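Activator of Hsp90 ATPase homologue 1/2-like C-terminal domain-containing protein (Staphylococcus saprophyticus subsp. saprophyticus, PDB 3Q6A) is of unknown function but belongs to the AHA1 family and probably adopts a Bet v 1-like, helix-grip fold of antiparallel sheet and long helix. Local coordinates at residues M1-T5 and T91-F97. Sequence-based numbering, arbitrary orientation.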
loop_
_atom_site.group_PDB
_atom_site.type_symbol
_atom_site.label_atom_id
_atom_site.label_comp_id
_atom_site.label_asym_id
_atom_site.label_seq_id
_atom_site.Cartn_x
_atom_site.Cartn_y
_atom_site.Cartn_z
HETATM N N MSE D 1 -20.125 3.051 -7.462
HETATM C CA MSE D 1 -18.847 2.472 -6.963
HETATM C C MSE D 1 -18.351 3.174 -5.714
HETATM O O MSE D 1 -18.257 4.399 -5.668
HETATM C CB MSE D 1 -17.761 2.567 -8.039
HETATM C CG MSE D 1 -17.425 1.253 -8.727
HETATM SE SE MSE D 1 -16.368 0.047 -7.642
HETATM C CE MSE D 1 -17.804 -0.951 -6.813
ATOM N N ASP D 2 -18.045 2.380 -4.697
ATOM C CA ASP D 2 -17.512 2.897 -3.452
ATOM C C ASP D 2 -16.186 2.187 -3.263
ATOM O O ASP D 2 -16.118 0.963 -3.328
ATOM C CB ASP D 2 -18.455 2.581 -2.290
ATOM C CG ASP D 2 -19.679 3.477 -2.274
ATOM O OD1 ASP D 2 -20.182 3.812 -3.366
ATOM O OD2 ASP D 2 -20.142 3.837 -1.170
ATOM N N ILE D 3 -15.122 2.954 -3.067
ATOM C CA ILE D 3 -13.808 2.368 -2.868
ATOM C C ILE D 3 -13.647 2.105 -1.378
ATOM O O ILE D 3 -13.488 3.029 -0.584
ATOM C CB ILE D 3 -12.693 3.313 -3.355
ATOM C CG1 ILE D 3 -12.977 3.733 -4.800
ATOM C CG2 ILE D 3 -11.344 2.624 -3.258
ATOM C CD1 ILE D 3 -11.972 4.717 -5.367
ATOM N N ILE D 4 -13.693 0.831 -1.011
ATOM C CA ILE D 4 -13.566 0.422 0.380
ATOM C C ILE D 4 -12.255 -0.336 0.585
ATOM O O ILE D 4 -11.971 -1.315 -0.117
ATOM C CB ILE D 4 -14.758 -0.483 0.791
ATOM C CG1 ILE D 4 -16.076 0.261 0.558
ATOM C CG2 ILE D 4 -14.646 -0.871 2.262
ATOM C CD1 ILE D 4 -17.311 -0.602 0.717
ATOM N N THR D 5 -11.445 0.132 1.529
ATOM C CA THR D 5 -10.175 -0.513 1.818
ATOM C C THR D 5 -10.070 -0.835 3.307
ATOM O O THR D 5 -10.444 -0.030 4.149
ATOM C CB THR D 5 -8.994 0.396 1.409
ATOM O OG1 THR D 5 -9.189 0.834 0.059
ATOM C CG2 THR D 5 -7.690 -0.363 1.489
ATOM N N THR D 91 -11.170 0.817 8.217
ATOM C CA THR D 91 -11.875 0.677 6.968
ATOM C C THR D 91 -12.093 2.049 6.376
ATOM O O THR D 91 -12.816 2.856 6.955
ATOM C CB THR D 91 -13.243 0.012 7.164
ATOM O OG1 THR D 91 -13.067 -1.253 7.811
ATOM C CG2 THR D 91 -13.920 -0.214 5.822
ATOM N N THR D 92 -11.453 2.324 5.242
ATOM C CA THR D 92 -11.645 3.615 4.584
ATOM C C THR D 92 -12.669 3.406 3.472
ATOM O O THR D 92 -12.654 2.393 2.772
ATOM C CB THR D 92 -10.324 4.182 3.975
ATOM O OG1 THR D 92 -9.736 3.210 3.104
ATOM C CG2 THR D 92 -9.334 4.555 5.068
ATOM N N THR D 93 -13.582 4.361 3.331
ATOM C CA THR D 93 -14.596 4.290 2.296
ATOM C C THR D 93 -14.721 5.647 1.610
ATOM O O THR D 93 -14.959 6.667 2.264
ATOM C CB THR D 93 -15.977 3.912 2.867
ATOM O OG1 THR D 93 -15.926 2.596 3.432
ATOM C CG2 THR D 93 -17.019 3.931 1.764
ATOM N N GLU D 94 -14.513 5.660 0.299
ATOM C CA GLU D 94 -14.648 6.899 -0.478
ATOM C C GLU D 94 -15.742 6.557 -1.478
ATOM O O GLU D 94 -15.556 5.740 -2.379
ATOM C CB GLU D 94 -13.335 7.272 -1.177
ATOM C CG GLU D 94 -13.497 8.477 -2.101
ATOM C CD GLU D 94 -12.183 9.012 -2.646
ATOM O OE1 GLU D 94 -11.217 8.238 -2.795
ATOM O OE2 GLU D 94 -12.130 10.222 -2.945
ATOM N N LYS D 95 -16.893 7.190 -1.294
ATOM C CA LYS D 95 -18.071 6.894 -2.080
ATOM C C LYS D 95 -18.330 7.668 -3.351
ATOM O O LYS D 95 -17.797 8.758 -3.562
ATOM C CB LYS D 95 -19.307 7.042 -1.190
ATOM C CG LYS D 95 -19.182 6.333 0.140
ATOM C CD LYS D 95 -20.377 6.620 1.029
ATOM C CE LYS D 95 -20.289 5.819 2.317
ATOM N NZ LYS D 95 -21.504 6.025 3.149
ATOM N N ASP D 96 -19.197 7.061 -4.158
ATOM C CA ASP D 96 -19.692 7.587 -5.420
ATOM C C ASP D 96 -18.697 7.733 -6.564
ATOM O O ASP D 96 -18.114 8.797 -6.774
ATOM C CB ASP D 96 -20.414 8.914 -5.156
ATOM C CG ASP D 96 -21.419 8.812 -4.005
ATOM O OD1 ASP D 96 -22.205 7.840 -3.976
ATOM O OD2 ASP D 96 -21.424 9.705 -3.131
ATOM N N PHE D 97 -18.534 6.643 -7.312
ATOM C CA PHE D 97 -17.639 6.596 -8.467
ATOM C C PHE D 97 -18.312 5.820 -9.592
ATOM O O PHE D 97 -19.241 5.052 -9.349
ATOM C CB PHE D 97 -16.328 5.902 -8.098
ATOM C CG PHE D 97 -15.422 6.732 -7.240
ATOM C CD1 PHE D 97 -14.556 7.650 -7.812
ATOM C CD2 PHE D 97 -15.428 6.589 -5.860
ATOM C CE1 PHE D 97 -13.705 8.413 -7.027
ATOM C CE2 PHE D 97 -14.582 7.348 -5.063
ATOM C CZ PHE D 97 -13.717 8.265 -5.648
HETATM O O HOH W 1 -10.686 3.228 0.395
#
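I3 lays CD1 over one face of the F97 ring in a CH-pi contact, 4.0 Å from I3 CD1 to the ring centroid and set toward the rim, its side chain roughly perpendicular to that of F97. An extended chi2 (177°) carries CD1 out to the ring. M1 O lies at the ring edge, in plane, and H75 stacks on the ring. M1 N bonds F97 O at 2.9 Å; the return bond, F97 N to M1 O, is weak and bent (121°). D2 OD1 takes a weak bond from D96 N. D2 OD2 lies against the aliphatic chain of K95, 3.0 Å from K95 CG but 5.0 Å from K95 NZ. Further along, I3 pairs with E94 and T5 with T92, each through two backbone bonds. This is the antiparallel pairing of edge strand 3-9 with strand 87-94, the first and last strands in chain order. Helix 102-125 packs against the face that carries I3, T5, T92 and E94. There T5 OG1 hydrogen-bonds K109 NZ, and E94 OE1 hydrogen-bonds W112 NE1. On the same face one water donates to I3 O, which also accepts from E94 N, and bonds T5 OG1 and T92 OG1. These buried polar atoms are thus satisfied by the strand pair, the water and the helix.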